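Local coordinates for protein flagellar assembly factor FliW (Geobacillus thermodenitrificans, PDB 5DMD) that probably binds the translational repressor CsrA, so relieving repression of flagellin synthesis, and probably also binds flagellin and takes part in flagellum assembly, at residues I4-K7 with Y8-D11; L48-V51 with N52-A55; Q83-G86 with E87-A91; T106-L109 with Q110-I113; V114-V117 with H118-L121. The protein carries 1 engineered substitution. All coordinates share one frame; numbering follows the deposited sequence.

Contact 1. Residues I4-K7 with Y8-D11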
loop_
_atom_site.group_PDB
_atom_site.type_symbol
_atom_site.label_atom_id
_atom_site.label_comp_id
_atom_site.label_asym_id
_atom_site.label_seq_id
_atom_site.Cartn_x
_atom_site.Cartn_y
_atom_site.Cartn_z
ATOM N N ILE A 4 -4.878 -17.673 9.243
ATOM C CA ILE A 4 -5.454 -16.389 9.629
ATOM C C ILE A 4 -6.821 -16.246 8.979
ATOM O O ILE A 4 -7.119 -16.907 7.980
ATOM C CB ILE A 4 -4.539 -15.186 9.266
ATOM C CG1 ILE A 4 -4.323 -15.059 7.749
ATOM C CG2 ILE A 4 -3.198 -15.281 9.986
ATOM C CD1 ILE A 4 -3.644 -13.744 7.303
ATOM N N ALA A 5 -7.664 -15.397 9.550
ATOM C CA ALA A 5 -8.830 -14.901 8.840
ATOM C C ALA A 5 -8.458 -13.623 8.088
ATOM O O ALA A 5 -7.499 -12.924 8.442
ATOM C CB ALA A 5 -9.998 -14.649 9.799
ATOM N N THR A 6 -9.212 -13.320 7.026
ATOM C CA THR A 6 -8.915 -12.180 6.160
ATOM C C THR A 6 -10.191 -11.427 5.810
ATOM O O THR A 6 -11.309 -11.882 6.068
ATOM C CB THR A 6 -8.231 -12.586 4.847
ATOM O OG1 THR A 6 -9.162 -13.302 4.028
ATOM C CG2 THR A 6 -6.996 -13.455 5.095
ATOM N N LYS A 7 -10.005 -10.271 5.175
ATOM C CA LYS A 7 -11.143 -9.450 4.778
ATOM C C LYS A 7 -11.807 -9.973 3.513
ATOM O O LYS A 7 -13.040 -9.980 3.419
ATOM C CB LYS A 7 -10.704 -8.001 4.560
ATOM C CG LYS A 7 -11.873 -7.067 4.264
ATOM C CD LYS A 7 -11.523 -5.630 4.582
ATOM C CE LYS A 7 -12.568 -4.691 3.997
ATOM N NZ LYS A 7 -12.240 -3.274 4.306
ATOM N N TYR A 8 -11.014 -10.402 2.529
ATOM C CA TYR A 8 -11.519 -10.722 1.202
ATOM C C TYR A 8 -11.221 -12.135 0.724
ATOM O O TYR A 8 -11.739 -12.521 -0.331
ATOM C CB TYR A 8 -10.932 -9.757 0.160
ATOM C CG TYR A 8 -11.280 -8.306 0.346
ATOM C CD1 TYR A 8 -12.571 -7.843 0.130
ATOM C CD2 TYR A 8 -10.308 -7.392 0.711
ATOM C CE1 TYR A 8 -12.883 -6.502 0.280
ATOM C CE2 TYR A 8 -10.604 -6.049 0.865
ATOM C CZ TYR A 8 -11.895 -5.612 0.649
ATOM O OH TYR A 8 -12.193 -4.276 0.802
ATOM N N HIS A 9 -10.392 -12.907 1.433
ATOM C CA HIS A 9 -9.911 -14.186 0.925
ATOM C C HIS A 9 -10.386 -15.384 1.731
ATOM O O HIS A 9 -9.992 -16.514 1.421
ATOM C CB HIS A 9 -8.378 -14.185 0.869
ATOM C CG HIS A 9 -7.816 -13.264 -0.166
ATOM N ND1 HIS A 9 -7.625 -11.912 0.057
ATOM C CD2 HIS A 9 -7.404 -13.499 -1.433
ATOM C CE1 HIS A 9 -7.128 -11.357 -1.034
ATOM N NE2 HIS A 9 -6.977 -12.299 -1.949
ATOM N N GLY A 10 -11.221 -15.180 2.739
ATOM C CA GLY A 10 -11.557 -16.257 3.653
ATOM C C GLY A 10 -10.368 -16.643 4.521
ATOM O O GLY A 10 -9.363 -15.938 4.604
ATOM N N ASP A 11 -10.501 -17.786 5.188
ATOM C CA ASP A 11 -9.402 -18.277 6.010
ATOM C C ASP A 11 -8.308 -18.861 5.120
ATOM O O ASP A 11 -8.576 -19.743 4.294
ATOM C CB ASP A 11 -9.884 -19.367 6.966
ATOM C CG ASP A 11 -10.773 -18.846 8.083
ATOM O OD1 ASP A 11 -11.097 -17.646 8.126
ATOM O OD2 ASP A 11 -11.175 -19.679 8.926
HETATM O O HOH W 1 -11.602 -15.090 6.860
HETATM O O HOH W 2 -12.821 -13.209 4.140
HETATM O O HOH W 3 -10.502 -2.641 1.956
#
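Thr6 OG1 is gripped by two backbone groups across the turn. It gives a hydrogen bond to Gly10 O at 2.7 Å and takes one from His9 N at 2.9 Å. Gly10 O is met slightly out of its carbonyl plane, with the hydroxyl tilted 16° from it. The torsion of Thr6 (chi1 69°) sets OG1 between its own backbone N and carbonyl carbon, where it faces 8-11. The turn joins strand 3-4 to strand 12-13, its antiparallel partner. Water fills in where the two arms do not bond directly. One water takes a bond from Thr6 N and gives one to Asp11 OD1. Another takes from Gly10 N and gives to Thr6 O. At the bend, Lys7 and Tyr8 run side by side in the same direction. Lys7 CG sits over the centre of the Tyr8 ring, 3.8 Å from the centroid, a CH-pi contact. A third water joins Lys7 NZ to the phenol, 2.6 Å from Tyr8 OH. His9 leads away from the turn to strand 34-39, where NE2 bonds Gln39 O. The hydroxyl of Thr6, acting as donor and acceptor at once, thus links both ends of the turn, with waters bridging the two arms beside it.

Contact 2. Residues L48-V51 with N52-A55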
loop_
_atom_site.group_PDB
_atom_site.type_symbol
_atom_site.label_atom_id
_atom_site.label_comp_id
_atom_site.label_asym_id
_atom_site.label_seq_id
_atom_site.Cartn_x
_atom_site.Cartn_y
_atom_site.Cartn_z
ATOM N N LEU A 48 -3.336 -5.409 1.279
ATOM C CA LEU A 48 -2.429 -5.352 2.423
ATOM C C LEU A 48 -3.215 -5.852 3.632
ATOM O O LEU A 48 -4.021 -5.118 4.203
ATOM C CB LEU A 48 -1.935 -3.919 2.616
ATOM C CG LEU A 48 -0.935 -3.710 3.751
ATOM C CD1 LEU A 48 0.378 -4.431 3.447
ATOM C CD2 LEU A 48 -0.716 -2.216 3.978
ATOM N N GLN A 49 -2.984 -7.108 4.023
ATOM C CA GLN A 49 -3.823 -7.811 4.994
ATOM C C GLN A 49 -3.083 -7.988 6.313
ATOM O O GLN A 49 -2.019 -8.614 6.351
ATOM C CB GLN A 49 -4.206 -9.187 4.445
ATOM C CG GLN A 49 -4.979 -10.061 5.422
ATOM C CD GLN A 49 -6.371 -9.531 5.697
ATOM O OE1 GLN A 49 -7.188 -9.381 4.788
ATOM N NE2 GLN A 49 -6.635 -9.208 6.962
ATOM N N SER A 50 -3.651 -7.464 7.396
ATOM C CA SER A 50 -3.088 -7.711 8.714
ATOM C C SER A 50 -3.169 -9.194 9.059
ATOM O O SER A 50 -4.193 -9.847 8.844
ATOM C CB SER A 50 -3.866 -6.922 9.768
ATOM O OG SER A 50 -3.491 -7.361 11.062
ATOM N N VAL A 51 -2.080 -9.725 9.625
ATOM C CA VAL A 51 -2.028 -11.104 10.112
ATOM C C VAL A 51 -2.730 -11.277 11.448
ATOM O O VAL A 51 -3.050 -12.407 11.834
ATOM C CB VAL A 51 -0.531 -11.469 10.167
ATOM C CG1 VAL A 51 -0.284 -12.810 10.847
ATOM C CG2 VAL A 51 0.053 -11.469 8.785
ATOM N N ASN A 52 -3.018 -10.181 12.151
ATOM C CA ASN A 52 -3.636 -10.256 13.465
ATOM C C ASN A 52 -5.076 -9.773 13.502
ATOM O O ASN A 52 -5.823 -10.191 14.392
ATOM C CB ASN A 52 -2.818 -9.437 14.473
ATOM C CG ASN A 52 -1.432 -9.987 14.653
ATOM O OD1 ASN A 52 -1.260 -11.064 15.220
ATOM N ND2 ASN A 52 -0.431 -9.262 14.159
ATOM N N THR A 53 -5.485 -8.915 12.569
ATOM C CA THR A 53 -6.802 -8.281 12.591
ATOM C C THR A 53 -7.472 -8.479 11.235
ATOM O O THR A 53 -7.153 -7.758 10.273
ATOM C CB THR A 53 -6.665 -6.792 12.894
ATOM O OG1 THR A 53 -5.937 -6.621 14.112
ATOM C CG2 THR A 53 -8.039 -6.157 13.053
ATOM N N PRO A 54 -8.402 -9.435 11.118
ATOM C CA PRO A 54 -8.972 -9.744 9.794
ATOM C C PRO A 54 -9.566 -8.551 9.060
ATOM O O PRO A 54 -9.415 -8.449 7.836
ATOM C CB PRO A 54 -10.034 -10.811 10.114
ATOM C CG PRO A 54 -9.518 -11.488 11.345
ATOM C CD PRO A 54 -8.809 -10.414 12.142
ATOM N N ALA A 55 -10.240 -7.640 9.764
ATOM C CA ALA A 55 -10.912 -6.541 9.080
ATOM C C ALA A 55 -9.937 -5.506 8.532
ATOM O O ALA A 55 -10.333 -4.675 7.704
ATOM C CB ALA A 55 -11.930 -5.874 10.009
#
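Gln49 and Ser50 both turn their polar ends onto the loop 52-55, at the end of strand 45-50 where the chain rounds to antiparallel strand 57-61. The bend contains an ST turn made by Ser50. With OG anti to the backbone N (chi1 169°), Ser50 brings its hydroxyl to the amides of Asn52 and Thr53. OG accepts from Asn52 N at 3.1 Å and from Thr53 N at 2.9 Å. Both bonds are somewhat bent. OG is also bonded to Glu32 OE1, and the other oxygen of that carboxylate bonds Thr53 OG1. One acid thus ties together the two hydroxyl residues of the turn. Gln49 bends back on itself at chi2 (69°), which brings its amide beside the chain. Each N-H of NE2 has its own acceptor. One runs to Ser50 O at 3.1 Å, in the carbonyl plane and on a lone pair. The other runs to Pro54 O at 3.0 Å and is nearly straight, but it comes from 38° above that carbonyl plane. Both acceptors lie close to the plane of the Gln49 amide, so its rotation is fixed. OE1 takes the remaining role and accepts from Lys7 N. The buried amide is thereby satisfied at both ends. Beside the turn, Ser50 CB rests 3.4 Å from Thr53 O.

Contact 3. Residues Q83-G86 with E87-A91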
loop_
_atom_site.group_PDB
_atom_site.type_symbol
_atom_site.label_atom_id
_atom_site.label_comp_id
_atom_site.label_asym_id
_atom_site.label_seq_id
_atom_site.Cartn_x
_atom_site.Cartn_y
_atom_site.Cartn_z
ATOM N N GLN A 83 16.408 -0.294 4.965
ATOM C CA GLN A 83 17.651 -0.846 4.405
ATOM C C GLN A 83 17.677 -0.793 2.878
ATOM O O GLN A 83 18.080 -1.748 2.212
ATOM C CB GLN A 83 17.945 -2.250 4.941
ATOM C CG GLN A 83 17.958 -2.305 6.464
ATOM C CD GLN A 83 18.584 -3.571 7.009
ATOM O OE1 GLN A 83 18.476 -4.639 6.407
ATOM N NE2 GLN A 83 19.242 -3.459 8.157
ATOM N N ILE A 84 17.263 0.338 2.318
ATOM C CA ILE A 84 17.151 0.506 0.872
ATOM C C ILE A 84 18.468 1.059 0.341
ATOM O O ILE A 84 18.932 2.115 0.786
ATOM C CB ILE A 84 15.980 1.433 0.513
ATOM C CG1 ILE A 84 14.641 0.770 0.852
ATOM C CG2 ILE A 84 16.018 1.806 -0.962
ATOM C CD1 ILE A 84 13.490 1.742 0.965
ATOM N N THR A 85 19.070 0.345 -0.617
ATOM C CA THR A 85 20.304 0.789 -1.263
ATOM C C THR A 85 20.062 1.414 -2.628
ATOM O O THR A 85 20.911 2.172 -3.111
ATOM C CB THR A 85 21.263 -0.396 -1.457
ATOM O OG1 THR A 85 20.722 -1.299 -2.431
ATOM C CG2 THR A 85 21.445 -1.149 -0.148
ATOM N N GLY A 86 18.935 1.109 -3.256
ATOM C CA GLY A 86 18.625 1.589 -4.588
ATOM C C GLY A 86 17.211 1.182 -4.926
ATOM O O GLY A 86 16.564 0.437 -4.185
ATOM N N GLU A 87 16.728 1.680 -6.061
ATOM C CA GLU A 87 15.328 1.432 -6.386
ATOM C C GLU A 87 15.042 -0.040 -6.674
ATOM O O GLU A 87 13.889 -0.462 -6.552
ATOM C CB GLU A 87 14.840 2.359 -7.502
ATOM C CG GLU A 87 14.477 3.767 -7.000
ATOM C CD GLU A 87 13.479 3.760 -5.844
ATOM O OE1 GLU A 87 12.367 3.214 -6.017
ATOM O OE2 GLU A 87 13.805 4.304 -4.762
ATOM N N GLN A 88 16.063 -0.841 -7.005
ATOM C CA GLN A 88 15.831 -2.262 -7.249
ATOM C C GLN A 88 15.376 -3.000 -5.997
ATOM O O GLN A 88 14.856 -4.117 -6.101
ATOM C CB GLN A 88 17.095 -2.922 -7.823
ATOM C CG GLN A 88 17.440 -2.474 -9.241
ATOM C CD GLN A 88 16.457 -2.973 -10.288
ATOM O OE1 GLN A 88 15.698 -3.915 -10.054
ATOM N NE2 GLN A 88 16.464 -2.333 -11.453
ATOM N N ASP A 89 15.547 -2.403 -4.821
ATOM C CA ASP A 89 15.164 -3.047 -3.572
ATOM C C ASP A 89 13.688 -2.875 -3.245
ATOM O O ASP A 89 13.189 -3.593 -2.372
ATOM C CB ASP A 89 15.965 -2.457 -2.401
ATOM C CG ASP A 89 17.463 -2.657 -2.543
ATOM O OD1 ASP A 89 17.877 -3.464 -3.391
ATOM O OD2 ASP A 89 18.229 -1.984 -1.809
ATOM N N VAL A 90 12.979 -1.976 -3.937
ATOM C CA VAL A 90 11.743 -1.375 -3.440
ATOM C C VAL A 90 10.560 -1.788 -4.300
ATOM O O VAL A 90 10.637 -1.774 -5.532
ATOM C CB VAL A 90 11.874 0.159 -3.441
ATOM C CG1 VAL A 90 10.561 0.815 -3.050
ATOM C CG2 VAL A 90 12.981 0.580 -2.497
ATOM N N ALA A 91 9.457 -2.131 -3.641
ATOM C CA ALA A 91 8.144 -2.150 -4.268
ATOM C C ALA A 91 7.300 -1.041 -3.660
ATOM O O ALA A 91 7.291 -0.859 -2.439
ATOM C CB ALA A 91 7.445 -3.487 -4.038
#
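Ile84 lies across Val90 at about a right angle and covers one methyl. Val90 CG2 meets Ile84 CG2 at 3.6 Å, and Ile84 CG1 and CD1 also touch it. Both residues belong to the short connection from helix 76-81 to strand 90-97, Ile84 in the loop and Val90 at the start of the strand, and both also touch Val114. The connection leaves the helix through a Schellman motif at Gln83 and enters the strand through a 3-10 segment, 87-89. Asp89 holds the two halves together. Its CG lies beside the backbone N (chi1 -61°), which sends OD2 back to Thr85. OD2 accepts from Thr85 N at 2.7 Å, nearly in line with its C-O bond, and from Thr85 OG1 at 2.7 Å on the syn side. Gly86 N adds a weak third bond. The Thr85 and Asp89 side chains cross at about a right angle. With an alanine in place of Asp89, the amide and hydroxyl of Thr85 would probably lose their shared acceptor, and the hydroxyl would be freer to turn. The backbone closes the same loop. Asp89 N bonds Gly86 O at 3.1 Å. One step on, Val90 N bonds Glu87 O at 3.2 Å.

Contact 4. Residues T106-L109 with Q110-I113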
loop_
_atom_site.group_PDB
_atom_site.type_symbol
_atom_site.label_atom_id
_atom_site.label_comp_id
_atom_site.label_asym_id
_atom_site.label_seq_id
_atom_site.Cartn_x
_atom_site.Cartn_y
_atom_site.Cartn_z
ATOM N N THR A 106 -10.407 6.757 -5.806
ATOM C CA THR A 106 -9.233 7.610 -5.705
ATOM C C THR A 106 -8.095 6.865 -5.023
ATOM O O THR A 106 -8.296 5.838 -4.376
ATOM C CB THR A 106 -9.532 8.891 -4.916
ATOM O OG1 THR A 106 -9.968 8.556 -3.591
ATOM C CG2 THR A 106 -10.612 9.704 -5.613
ATOM N N ALA A 107 -6.895 7.417 -5.171
ATOM C CA ALA A 107 -5.702 6.928 -4.496
ATOM C C ALA A 107 -5.074 8.040 -3.661
ATOM O O ALA A 107 -5.120 9.216 -4.031
ATOM C CB ALA A 107 -4.669 6.446 -5.516
ATOM N N ASN A 108 -4.474 7.658 -2.530
ATOM C CA ASN A 108 -3.714 8.593 -1.697
ATOM C C ASN A 108 -2.259 8.554 -2.150
ATOM O O ASN A 108 -1.487 7.688 -1.733
ATOM C CB ASN A 108 -3.862 8.266 -0.209
ATOM C CG ASN A 108 -3.192 9.304 0.686
ATOM O OD1 ASN A 108 -2.275 10.008 0.263
ATOM N ND2 ASN A 108 -3.668 9.424 1.922
ATOM N N LEU A 109 -1.884 9.505 -3.014
ATOM C CA LEU A 109 -0.512 9.598 -3.496
ATOM C C LEU A 109 0.430 10.253 -2.490
ATOM O O LEU A 109 1.656 10.149 -2.648
ATOM C CB LEU A 109 -0.482 10.345 -4.834
ATOM C CG LEU A 109 -1.340 9.726 -5.937
ATOM C CD1 LEU A 109 -1.110 10.474 -7.241
ATOM C CD2 LEU A 109 -1.050 8.240 -6.096
ATOM N N GLN A 110 -0.103 10.896 -1.445
ATOM C CA GLN A 110 0.749 11.498 -0.427
ATOM C C GLN A 110 1.386 10.469 0.497
ATOM O O GLN A 110 2.427 10.760 1.094
ATOM C CB GLN A 110 -0.057 12.488 0.424
ATOM C CG GLN A 110 0.802 13.376 1.317
ATOM C CD GLN A 110 0.001 14.089 2.399
ATOM O OE1 GLN A 110 -1.225 14.157 2.343
ATOM N NE2 GLN A 110 0.702 14.636 3.386
ATOM N N ALA A 111 0.800 9.279 0.634
ATOM C CA ALA A 111 1.200 8.330 1.675
ATOM C C ALA A 111 1.383 6.929 1.110
ATOM O O ALA A 111 0.647 6.002 1.463
ATOM C CB ALA A 111 0.205 8.338 2.835
ATOM N N PRO A 112 2.401 6.726 0.277
ATOM C CA PRO A 112 2.631 5.396 -0.295
ATOM C C PRO A 112 3.108 4.372 0.727
ATOM O O PRO A 112 3.728 4.698 1.750
ATOM C CB PRO A 112 3.716 5.651 -1.353
ATOM C CG PRO A 112 4.476 6.802 -0.809
ATOM C CD PRO A 112 3.436 7.689 -0.147
ATOM N N ILE A 113 2.801 3.111 0.422
ATOM C CA ILE A 113 3.380 1.951 1.102
ATOM C C ILE A 113 4.684 1.596 0.395
ATOM O O ILE A 113 4.697 1.369 -0.821
ATOM C CB ILE A 113 2.407 0.760 1.064
ATOM C CG1 ILE A 113 1.088 1.082 1.789
ATOM C CG2 ILE A 113 3.067 -0.500 1.640
ATOM C CD1 ILE A 113 1.233 1.181 3.299
HETATM O O HOH W 4 -1.530 5.501 -0.078
#
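Asn108 reaches over the bend to the amides of Gln110 and Ala111. CG is anti to the backbone N (chi1 -174°) and so lies beside the carbonyl carbon, which brings OD1 forward along the chain. OD1 lies 2.9 Å from Gln110 N and 3.2 Å from Ala111 N. Both are hydrogen bonds, but weak ones, since each N-H points well off the oxygen. OD1 also touches Gln110 CB at 3.3 Å. The Gln110 chain is extended beyond CG and leads away from the contact, where NE2 makes a weak bond to Leu127 O. The bond from Gln110 N, though weak, gives the bend the form of an Asx turn. The bend interrupts strand 106-116, the strand shared by the hairpins with 90-97 and 121-124. A leucine in place of Asn108 would probably cost both amides their weak bonds to OD1 and leave the bend looser on this side, though the Gln110 backbone also pairs with Leu127 and Lys133. Leu109 points its CB away from 110-113 and packs on Val94. Its carbonyl oxygen bonds Tyr70 OH and lies 3.9 Å from Pro112 CD. Across the mouth of the bend a water donates to Asn108 O and to Ala111 O, both at 2.7 Å. Ala111 O is also bonded to Gln124 NE2, so that buried carbonyl has two partners.

Contact 5. Residues V114-V117 with H118-L121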
loop_
_atom_site.group_PDB
_atom_site.type_symbol
_atom_site.label_atom_id
_atom_site.label_comp_id
_atom_site.label_asym_id
_atom_site.label_seq_id
_atom_site.Cartn_x
_atom_site.Cartn_y
_atom_site.Cartn_z
ATOM N N VAL A 114 5.771 1.506 1.155
ATOM C CA VAL A 114 7.107 1.277 0.619
ATOM C C VAL A 114 7.636 0.006 1.257
ATOM O O VAL A 114 7.699 -0.087 2.487
ATOM C CB VAL A 114 8.041 2.454 0.941
ATOM C CG1 VAL A 114 9.431 2.197 0.381
ATOM C CG2 VAL A 114 7.444 3.762 0.421
ATOM N N ILE A 115 8.035 -0.966 0.433
ATOM C CA ILE A 115 8.481 -2.260 0.932
ATOM C C ILE A 115 9.849 -2.591 0.355
ATOM O O ILE A 115 10.044 -2.533 -0.864
ATOM C CB ILE A 115 7.462 -3.364 0.590
ATOM C CG1 ILE A 115 6.154 -3.100 1.341
ATOM C CG2 ILE A 115 8.029 -4.750 0.913
ATOM C CD1 ILE A 115 5.018 -4.031 0.968
ATOM N N ASN A 116 10.796 -2.940 1.229
ATOM C CA ASN A 116 12.008 -3.624 0.798
ATOM C C ASN A 116 11.639 -5.093 0.672
ATOM O O ASN A 116 11.458 -5.787 1.678
ATOM C CB ASN A 116 13.157 -3.421 1.786
ATOM C CG ASN A 116 14.456 -4.077 1.311
ATOM O OD1 ASN A 116 14.437 -5.119 0.654
ATOM N ND2 ASN A 116 15.587 -3.474 1.656
ATOM N N VAL A 117 11.505 -5.559 -0.570
ATOM C CA VAL A 117 10.912 -6.872 -0.814
ATOM C C VAL A 117 11.762 -7.978 -0.201
ATOM O O VAL A 117 11.254 -8.836 0.528
ATOM C CB VAL A 117 10.687 -7.096 -2.320
ATOM C CG1 VAL A 117 10.031 -8.439 -2.551
ATOM C CG2 VAL A 117 9.823 -5.987 -2.894
ATOM N N HIS A 118 13.065 -7.998 -0.505
ATOM C CA HIS A 118 13.874 -9.138 -0.078
ATOM C C HIS A 118 14.176 -9.126 1.415
ATOM O O HIS A 118 14.452 -10.189 1.983
ATOM C CB HIS A 118 15.132 -9.318 -0.944
ATOM C CG HIS A 118 16.282 -8.434 -0.563
ATOM N ND1 HIS A 118 16.388 -7.123 -0.983
ATOM C CD2 HIS A 118 17.402 -8.689 0.158
ATOM C CE1 HIS A 118 17.506 -6.601 -0.510
ATOM N NE2 HIS A 118 18.139 -7.529 0.185
ATOM N N LYS A 119 14.088 -7.965 2.065
ATOM C CA LYS A 119 14.262 -7.867 3.506
ATOM C C LYS A 119 12.942 -7.984 4.259
ATOM O O LYS A 119 12.953 -8.055 5.494
ATOM C CB LYS A 119 14.926 -6.532 3.865
ATOM C CG LYS A 119 16.388 -6.448 3.417
ATOM C CD LYS A 119 17.207 -7.632 3.935
ATOM C CE LYS A 119 18.605 -7.229 4.401
ATOM N NZ LYS A 119 18.995 -5.862 3.951
ATOM N N ARG A 120 11.815 -7.985 3.543
ATOM C CA ARG A 120 10.493 -8.128 4.157
ATOM C C ARG A 120 10.206 -7.026 5.178
ATOM O O ARG A 120 9.693 -7.289 6.272
ATOM C CB ARG A 120 10.306 -9.517 4.782
ATOM C CG ARG A 120 10.383 -10.678 3.812
ATOM C CD ARG A 120 9.409 -10.546 2.661
ATOM N NE ARG A 120 9.017 -11.862 2.170
ATOM C CZ ARG A 120 9.391 -12.371 1.004
ATOM N NH1 ARG A 120 10.160 -11.693 0.167
ATOM N NH2 ARG A 120 8.988 -13.596 0.671
ATOM N N LEU A 121 10.548 -5.785 4.831
ATOM C CA LEU A 121 10.328 -4.638 5.703
ATOM C C LEU A 121 9.458 -3.601 5.002
ATOM O O LEU A 121 9.683 -3.282 3.831
ATOM C CB LEU A 121 11.663 -3.972 6.042
ATOM C CG LEU A 121 12.708 -4.808 6.775
ATOM C CD1 LEU A 121 14.059 -4.077 6.772
ATOM C CD2 LEU A 121 12.265 -5.110 8.199
HETATM O O HOH W 5 14.240 -6.082 -2.273
HETATM O O HOH W 6 18.733 -4.163 1.831
#
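Asn116 and Leu121 form an antiparallel hydrogen-bonded pair. Asn116 N bonds Leu121 O at 2.9 Å. In return Leu121 N bonds Asn116 O at 3.3 Å. A further backbone bond runs from Arg120 N to Val117 O at 3.2 Å and closes the turn.

The same Val117 O takes a side-chain bond from Arg120 NH1 at 3.1 Å, almost straight at 169°. The oxygen lies in the guanidinium plane, at its edge. Arg120 N and NH1 approach Val117 O from opposite faces of its carbonyl plane. The other end of the guanidinium is anchored through NH2 to Lys17 O. These bonds belong to the hairpin between strands 106-116 and 121-124. Arg120 and Leu121 both face Asn116, which makes a G1 beta bulge, and Arg120 has the positive phi (59°) usual at this position.

The Asn116 side chain also bonds into the turn. OD1 accepts from Lys119 N at 3.2 Å, the donor standing 58° above the amide carbonyl plane. ND2 bonds Leu82 O.

Two waters extend this network. One donates to Asn116 OD1, accepts from His118 N and lies in the plane of the His118 ring, 2.7 Å from ND1. The other accepts from Asn116 ND2 and Lys119 NZ, and NZ also bonds Gln83 OE1.

The Asn116 and Lys119 side chains run side by side, and the Lys119 methylenes pack along the amide by van der Waals contact. Asn116 CG lies 3.6 Å from Lys119 CB, and Asn116 ND2 lies 3.5 Å from Lys119 CG.

Overall arrangement
The five contacts follow one another along the chain without interleaving. Contact 1 sits in the loop of the small two-stranded sheet, its centre about 18 Å from the chain centre. It touches contact 2, with their centres about 8 Å apart, so the N-terminal hairpin packs on the main antiparallel sheet. Contacts 2 to 5 all reach that main sheet. Contacts 3 and 5 also have centres about 8 Å apart, at the same end of neighbouring strands 90-97 and 106-116, and Ala91 N bonds Ile115 O between them. Contacts 4 and 5 share strand 106-116, with their centres about 18 Å apart. Contact 2 meets contact 4 through Leu48 and Ile113. Turns and a strand break in different parts of the sheet are thereby tied into one antiparallel beta fold.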